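Local coordinates for protein glypican-1 (Homo sapiens, PDB 4YWT) that carries heparan sulfate chains at the cell surface, through which it binds alpha-4(V) collagen and takes part in Schwann cell myelination, at residues L114-E118 against Y144-R148; N155-E159 against A212-F216. The protein carries 3 engineered substitutions. All coordinates share one frame; numbering follows the deposited sequence.

Contact 1 (L114-E118 against Y144-R148); sequences LNDSE and YSELR. With NAG (2-acetamido-2-deoxy-beta-D-glucopyranose), chain E.
Glu118 lies along the ring of Tyr144 and reaches past it to Arg148. Glu118 CB sits over the ring centre in a CH-pi contact, 3.8 Å from the Tyr144 centroid and 12° off the normal. Glu118 CG, anti to the backbone N (chi1 -166°), continues over the same face, 3.7 Å from Tyr144 CG, and the extended chain brings CD beside Tyr144 CB with the carboxylate almost parallel to the ring. At the tip the oxygens part company: Glu118 OE1 takes a nearly straight salt-bridge hydrogen bond from Arg148 NH2 (2.8 Å), close to the guanidinium plane, while OE2 accepts from a water that also receives Arg148 NH1 and Ser145 OG. Helices 70-129 and 137-152 run antiparallel here in the elongated, predominantly helical glypican fold, local axes 10.9 Å apart. Asn115, whose ND2 carries an N-linked GlcNAc, places OD1 3.0 Å from Arg148 NH2, its amide nearly perpendicular to the guanidinium; C6 of the sugar lies over one guanidinium face. Tyr144 OH shares a hydrogen bond with Ser117 OG (3.2 Å), which also bonds to His317. Leu114 CD1 meets the ring edge at Tyr144 CD2 (3.8 Å), and Leu114 CD2 rests against the Arg148 backbone.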
ATOM      1  N   LEU A 114       2.013  19.150 -12.144  1.00 29.78           N
ATOM      2  CA  LEU A 114       1.122  20.311 -12.155  1.00 36.79           C
ATOM      3  C   LEU A 114       1.907  21.630 -12.071  1.00 37.13           C
ATOM      4  O   LEU A 114       1.727  22.540 -12.900  1.00 32.72           O
ATOM      5  CB  LEU A 114       0.116  20.217 -11.005  1.00 32.89           C
ATOM      6  CG  LEU A 114      -1.067  21.184 -11.065  1.00 39.14           C
ATOM      7  CD1 LEU A 114      -1.800  21.039 -12.389  1.00 38.76           C
ATOM      8  CD2 LEU A 114      -2.016  20.946  -9.899  1.00 41.73           C
ATOM      9  N   ASN A 115       2.788  21.714 -11.076  1.00 31.90           N
ATOM     10  CA  ASN A 115       3.603  22.906 -10.853  1.00 36.89           C
ATOM     11  C   ASN A 115       4.452  23.286 -12.068  1.00 39.61           C
ATOM     12  O   ASN A 115       4.579  24.464 -12.414  1.00 33.94           O
ATOM     13  CB  ASN A 115       4.507  22.695  -9.633  1.00 37.27           C
ATOM     14  CG  ASN A 115       3.739  22.745  -8.321  1.00 44.31           C
ATOM     15  OD1 ASN A 115       2.509  22.721  -8.305  1.00 40.79           O
ATOM     16  ND2 ASN A 115       4.469  22.813  -7.211  1.00 49.49           N
ATOM     17  N   ASP A 116       5.023  22.275 -12.711  1.00 36.89           N
ATOM     18  CA  ASP A 116       5.879  22.455 -13.878  1.00 32.95           C
ATOM     19  C   ASP A 116       5.050  22.910 -15.066  1.00 37.68           C
ATOM     20  O   ASP A 116       5.510  23.704 -15.886  1.00 35.97           O
ATOM     21  CB  ASP A 116       6.616  21.158 -14.213  1.00 40.13           C
ATOM     22  CG  ASP A 116       7.934  21.398 -14.919  1.00 53.98           C
ATOM     23  OD1 ASP A 116       8.941  21.651 -14.225  1.00 56.35           O
ATOM     24  OD2 ASP A 116       7.964  21.331 -16.167  1.00 59.05           O
ATOM     25  N   SER A 117       3.830  22.390 -15.162  1.00 36.21           N
ATOM     26  CA  SER A 117       2.902  22.860 -16.181  1.00 33.95           C
ATOM     27  C   SER A 117       2.651  24.352 -15.985  1.00 32.24           C
ATOM     28  O   SER A 117       2.720  25.139 -16.939  1.00 27.69           O
ATOM     29  CB  SER A 117       1.588  22.079 -16.126  1.00 33.83           C
ATOM     30  OG  SER A 117       0.829  22.283 -17.306  1.00 37.79           O
ATOM     31  N   GLU A 118       2.385  24.739 -14.739  1.00 33.82           N
ATOM     32  CA  GLU A 118       2.126  26.144 -14.433  1.00 33.08           C
ATOM     33  C   GLU A 118       3.329  27.041 -14.755  1.00 34.06           C
ATOM     34  O   GLU A 118       3.169  28.118 -15.333  1.00 35.92           O
ATOM     35  CB  GLU A 118       1.729  26.313 -12.965  1.00 31.39           C
ATOM     36  CG  GLU A 118       1.114  27.671 -12.652  1.00 30.96           C
ATOM     37  CD  GLU A 118       0.752  27.833 -11.189  1.00 42.96           C
ATOM     38  OE1 GLU A 118       1.003  26.893 -10.404  1.00 45.48           O
ATOM     39  OE2 GLU A 118       0.209  28.898 -10.825  1.00 44.22           O
ATOM     40  N   TYR A 144      -5.057  26.823 -11.798  1.00 39.15           N
ATOM     41  CA  TYR A 144      -4.076  25.874 -11.281  1.00 37.34           C
ATOM     42  C   TYR A 144      -4.247  25.633  -9.784  1.00 34.63           C
ATOM     43  O   TYR A 144      -4.109  24.502  -9.316  1.00 31.64           O
ATOM     44  CB  TYR A 144      -2.654  26.350 -11.578  1.00 31.05           C
ATOM     45  CG  TYR A 144      -2.173  25.964 -12.958  1.00 31.79           C
ATOM     46  CD1 TYR A 144      -2.272  26.848 -14.022  1.00 34.56           C
ATOM     47  CD2 TYR A 144      -1.633  24.707 -13.197  1.00 26.16           C
ATOM     48  CE1 TYR A 144      -1.839  26.496 -15.286  1.00 34.09           C
ATOM     49  CE2 TYR A 144      -1.197  24.346 -14.457  1.00 26.14           C
ATOM     50  CZ  TYR A 144      -1.302  25.245 -15.498  1.00 33.54           C
ATOM     51  OH  TYR A 144      -0.872  24.896 -16.756  1.00 37.40           O
ATOM     52  N   SER A 145      -4.547  26.690  -9.034  1.00 32.15           N
ATOM     53  CA  SER A 145      -4.807  26.540  -7.605  1.00 37.94           C
ATOM     54  C   SER A 145      -6.022  25.642  -7.361  1.00 39.99           C
ATOM     55  O   SER A 145      -6.014  24.802  -6.455  1.00 32.57           O
ATOM     56  CB  SER A 145      -5.016  27.904  -6.944  1.00 35.32           C
ATOM     57  OG  SER A 145      -3.789  28.604  -6.825  1.00 39.60           O
ATOM     58  N   GLU A 146      -7.056  25.821  -8.179  1.00 42.16           N
ATOM     59  CA  GLU A 146      -8.265  25.007  -8.091  1.00 42.80           C
ATOM     60  C   GLU A 146      -7.974  23.543  -8.405  1.00 36.92           C
ATOM     61  O   GLU A 146      -8.458  22.646  -7.712  1.00 29.66           O
ATOM     62  CB  GLU A 146      -9.344  25.542  -9.037  1.00 50.98           C
ATOM     63  CG  GLU A 146     -10.086  26.762  -8.512  1.00 63.31           C
ATOM     64  CD  GLU A 146     -11.249  26.392  -7.609  1.00 69.35           C
ATOM     65  OE1 GLU A 146     -12.270  25.891  -8.126  1.00 74.70           O
ATOM     66  OE2 GLU A 146     -11.143  26.596  -6.383  1.00 73.58           O
ATOM     67  N   LEU A 147      -7.190  23.308  -9.454  1.00 30.57           N
ATOM     68  CA  LEU A 147      -6.760  21.958  -9.806  1.00 28.19           C
ATOM     69  C   LEU A 147      -5.988  21.321  -8.658  1.00 32.66           C
ATOM     70  O   LEU A 147      -6.137  20.133  -8.369  1.00 36.36           O
ATOM     71  CB  LEU A 147      -5.891  21.978 -11.065  1.00 33.31           C
ATOM     72  CG  LEU A 147      -6.575  22.152 -12.422  1.00 31.75           C
ATOM     73  CD1 LEU A 147      -5.533  22.248 -13.522  1.00 32.54           C
ATOM     74  CD2 LEU A 147      -7.511  20.991 -12.686  1.00 30.99           C
ATOM     75  N   ARG A 148      -5.163  22.133  -8.006  1.00 39.40           N
ATOM     76  CA  ARG A 148      -4.327  21.685  -6.901  1.00 42.42           C
ATOM     77  C   ARG A 148      -5.186  21.257  -5.710  1.00 40.87           C
ATOM     78  O   ARG A 148      -5.012  20.162  -5.161  1.00 39.36           O
ATOM     79  CB  ARG A 148      -3.356  22.801  -6.509  1.00 39.46           C
ATOM     80  CG  ARG A 148      -2.152  22.361  -5.707  1.00 41.06           C
ATOM     81  CD  ARG A 148      -1.073  23.434  -5.748  1.00 36.76           C
ATOM     82  NE  ARG A 148      -0.463  23.539  -7.071  1.00 41.11           N
ATOM     83  CZ  ARG A 148      -0.274  24.682  -7.724  1.00 40.39           C
ATOM     84  NH1 ARG A 148      -0.653  25.830  -7.179  1.00 39.70           N
ATOM     85  NH2 ARG A 148       0.292  24.676  -8.924  1.00 36.73           N
TER
HETATM   86  C1  NAG E 601       3.882  22.884  -5.896  1.00 56.86           C
HETATM   87  C2  NAG E 601       4.863  22.358  -4.834  1.00 65.63           C
HETATM   88  C3  NAG E 601       4.335  22.633  -3.424  1.00 74.14           C
HETATM   89  C4  NAG E 601       3.957  24.098  -3.262  1.00 77.45           C
HETATM   90  C5  NAG E 601       2.963  24.486  -4.348  1.00 70.72           C
HETATM   91  C6  NAG E 601       2.572  25.945  -4.301  1.00 71.89           C
HETATM   92  C7  NAG E 601       6.267  20.436  -5.452  1.00 62.62           C
HETATM   93  C8  NAG E 601       7.338  21.434  -5.776  1.00 68.20           C
HETATM   94  N2  NAG E 601       5.108  20.938  -5.011  1.00 63.15           N
HETATM   95  O3  NAG E 601       5.336  22.285  -2.474  1.00 78.76           O
HETATM   96  O4  NAG E 601       3.372  24.315  -1.983  1.00 81.59           O
HETATM   97  O5  NAG E 601       3.564  24.259  -5.630  1.00 63.14           O
HETATM   98  O6  NAG E 601       3.680  26.771  -3.971  1.00 72.44           O
HETATM   99  O7  NAG E 601       6.440  19.229  -5.588  1.00 66.60           O
HETATM  100  O   HOH W   1      -1.404  28.401  -8.750  1.00 25.06           O

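Contact 2 (N155-E159 against A212-F216); sequences NLHLE and ATRAF
His157 ND1 accepts the backbone N-H of Glu159 in a short, nearly straight bond of 2.7 Å (176°), although the donor is tilted 22° from the imidazole plane. With CG anti to the backbone N (chi1 171°), the ring swings alongside the start of the helix, which sets ND1 before Glu159 N, and its far side is turned to Thr213. There His157 NE2 lies 3.3 Å from Thr213 CG2, the methyl meeting the ring at its edge, and the two side chains cross at about a right angle. His157 is poorly ordered, so both the cap and the Thr213 contact are less sharply defined than these values suggest. Thr213 OG1 is 3.6 Å from His157 NE2, but its hydrogen bond goes to Arg209 O, one turn back in its own helix.

Next in sequence, Leu158 supplies the apolar part of the contact. One methyl does most of the touching: Leu158 CD1 lies 3.6 Å from Ala212 CB and 3.5 Å from Ala212 C, so it packs on the backbone carbonyl of the alanine as well as on its methyl. Leu158 CD1 also reaches Phe216 CD2 at a longer 4.4 Å, obliquely to the ring. Tyr150 of helix 137-152 touches both Leu158 and Phe216, so a third helix borders this apolar patch. Taken together, this is a side-chain N-cap, with His157 holding the start of helix 158-177, followed immediately by a hydrophobic residue that docks the new helix on helix 204-236 in the glypican helical bundle.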
ATOM      1  N   ASN A 155     -13.225  19.263  -1.670  1.00108.01           N
ATOM      2  CA  ASN A 155     -14.362  18.765  -2.425  1.00110.65           C
ATOM      3  C   ASN A 155     -14.880  19.821  -3.383  1.00109.67           C
ATOM      4  O   ASN A 155     -15.464  20.832  -3.000  1.00112.28           O
ATOM      5  CB  ASN A 155     -15.478  18.308  -1.485  1.00113.83           C
ATOM      6  N   LEU A 156     -14.640  19.526  -4.651  1.00 92.06           N
ATOM      7  CA  LEU A 156     -14.912  20.382  -5.789  1.00 83.89           C
ATOM      8  C   LEU A 156     -14.994  19.400  -6.939  1.00 79.39           C
ATOM      9  O   LEU A 156     -14.621  18.239  -6.763  1.00 78.42           O
ATOM     10  CB  LEU A 156     -13.798  21.408  -6.033  1.00 78.30           C
ATOM     11  CG  LEU A 156     -13.223  22.296  -4.927  1.00 72.60           C
ATOM     12  CD1 LEU A 156     -11.761  22.584  -5.225  1.00 70.67           C
ATOM     13  CD2 LEU A 156     -13.997  23.595  -4.799  1.00 73.52           C
ATOM     14  N   HIS A 157     -15.508  19.813  -8.092  1.00 81.39           N
ATOM     15  CA  HIS A 157     -15.189  19.052  -9.297  1.00 85.92           C
ATOM     16  C   HIS A 157     -14.948  20.019 -10.459  1.00 80.26           C
ATOM     17  O   HIS A 157     -15.410  21.164 -10.440  1.00 78.56           O
ATOM     18  CB  HIS A 157     -16.281  18.007  -9.600  1.00 95.93           C
ATOM     19  CG  HIS A 157     -16.132  17.323 -10.929  1.00103.12           C
ATOM     20  ND1 HIS A 157     -16.299  17.962 -12.136  1.00107.44           N
ATOM     21  CD2 HIS A 157     -15.730  16.064 -11.227  1.00104.95           C
ATOM     22  CE1 HIS A 157     -16.064  17.113 -13.122  1.00108.27           C
ATOM     23  NE2 HIS A 157     -15.715  15.956 -12.596  1.00107.91           N
ATOM     24  N   LEU A 158     -14.189  19.546 -11.445  1.00 75.86           N
ATOM     25  CA  LEU A 158     -13.705  20.342 -12.568  1.00 74.66           C
ATOM     26  C   LEU A 158     -14.753  20.821 -13.558  1.00 72.87           C
ATOM     27  O   LEU A 158     -14.534  21.805 -14.221  1.00 74.08           O
ATOM     28  CB  LEU A 158     -12.661  19.538 -13.338  1.00 74.77           C
ATOM     29  CG  LEU A 158     -11.607  18.970 -12.398  1.00 74.00           C
ATOM     30  CD1 LEU A 158     -10.703  17.995 -13.114  1.00 75.19           C
ATOM     31  CD2 LEU A 158     -10.811  20.118 -11.813  1.00 73.05           C
ATOM     32  N   GLU A 159     -15.871  20.126 -13.697  1.00 65.40           N
ATOM     33  CA  GLU A 159     -16.837  20.491 -14.732  1.00 64.17           C
ATOM     34  C   GLU A 159     -17.349  21.916 -14.570  1.00 60.45           C
ATOM     35  O   GLU A 159     -17.267  22.743 -15.483  1.00 60.37           O
ATOM     36  CB  GLU A 159     -18.017  19.526 -14.717  1.00 61.93           C
ATOM     37  N   ALA A 212      -8.903  15.923 -17.647  1.00 31.87           N
ATOM     38  CA  ALA A 212      -8.623  16.327 -16.273  1.00 34.25           C
ATOM     39  C   ALA A 212      -9.520  15.576 -15.296  1.00 34.91           C
ATOM     40  O   ALA A 212      -9.054  15.101 -14.253  1.00 37.49           O
ATOM     41  CB  ALA A 212      -8.792  17.825 -16.106  1.00 25.63           C
ATOM     42  N   THR A 213     -10.802  15.468 -15.646  1.00 35.12           N
ATOM     43  CA  THR A 213     -11.769  14.767 -14.807  1.00 37.31           C
ATOM     44  C   THR A 213     -11.328  13.336 -14.525  1.00 40.51           C
ATOM     45  O   THR A 213     -11.330  12.898 -13.376  1.00 32.54           O
ATOM     46  CB  THR A 213     -13.167  14.741 -15.448  1.00 38.98           C
ATOM     47  OG1 THR A 213     -13.675  16.078 -15.544  1.00 49.74           O
ATOM     48  CG2 THR A 213     -14.119  13.904 -14.610  1.00 44.20           C
ATOM     49  N   ARG A 214     -10.942  12.613 -15.570  1.00 30.37           N
ATOM     50  CA  ARG A 214     -10.462  11.243 -15.397  1.00 37.45           C
ATOM     51  C   ARG A 214      -9.142  11.179 -14.614  1.00 37.35           C
ATOM     52  O   ARG A 214      -9.048  10.543 -13.548  1.00 33.90           O
ATOM     53  CB  ARG A 214     -10.295  10.575 -16.765  1.00 34.71           C
ATOM     54  CG  ARG A 214      -9.428   9.330 -16.753  1.00 32.28           C
ATOM     55  CD  ARG A 214      -9.299   8.723 -18.145  1.00 27.30           C
ATOM     56  NE  ARG A 214      -8.957   9.717 -19.161  1.00 29.05           N
ATOM     57  CZ  ARG A 214      -7.757  10.273 -19.299  1.00 36.18           C
ATOM     58  NH1 ARG A 214      -7.548  11.165 -20.257  1.00 41.99           N
ATOM     59  NH2 ARG A 214      -6.767   9.947 -18.478  1.00 31.09           N
ATOM     60  N   ALA A 215      -8.134  11.865 -15.143  1.00 29.93           N
ATOM     61  CA  ALA A 215      -6.762  11.740 -14.666  1.00 33.50           C
ATOM     62  C   ALA A 215      -6.551  12.227 -13.234  1.00 34.88           C
ATOM     63  O   ALA A 215      -5.798  11.612 -12.479  1.00 26.00           O
ATOM     64  CB  ALA A 215      -5.823  12.480 -15.604  1.00 27.33           C
ATOM     65  N   PHE A 216      -7.198  13.327 -12.854  1.00 26.56           N
ATOM     66  CA  PHE A 216      -6.941  13.891 -11.531  1.00 29.71           C
ATOM     67  C   PHE A 216      -7.571  13.058 -10.411  1.00 32.48           C
ATOM     68  O   PHE A 216      -6.949  12.844  -9.363  1.00 39.20           O
ATOM     69  CB  PHE A 216      -7.419  15.343 -11.464  1.00 30.44           C
ATOM     70  CG  PHE A 216      -6.412  16.328 -11.990  1.00 32.16           C
ATOM     71  CD1 PHE A 216      -5.384  16.786 -11.181  1.00 36.69           C
ATOM     72  CD2 PHE A 216      -6.479  16.783 -13.298  1.00 27.17           C
ATOM     73  CE1 PHE A 216      -4.449  17.685 -11.660  1.00 35.46           C
ATOM     74  CE2 PHE A 216      -5.548  17.682 -13.784  1.00 24.32           C
ATOM     75  CZ  PHE A 216      -4.531  18.134 -12.964  1.00 36.56           C
TER

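How the contacts relate
From the N terminus, the chain runs along helix 70-129, turns back through a mostly helical connection, and closes the first of the two loops at contact 1, where helix 137-152 returns antiparallel. Helix 158-177 then begins, and a longer excursion of some fifty residues brings the chain back along helix 204-236 to close contact 2. The two loops are in series, neither nested nor crossed, yet their centres are only about 13 Å apart. Leu147 joins them: its CD2 lies 3.5 Å from Leu158 CD2 and 4.0 Å from Phe216 CE2. Leu114 CD1 also reaches Phe216 CZ. Through these four residues, four helices share an apolar layer at this part of the rod.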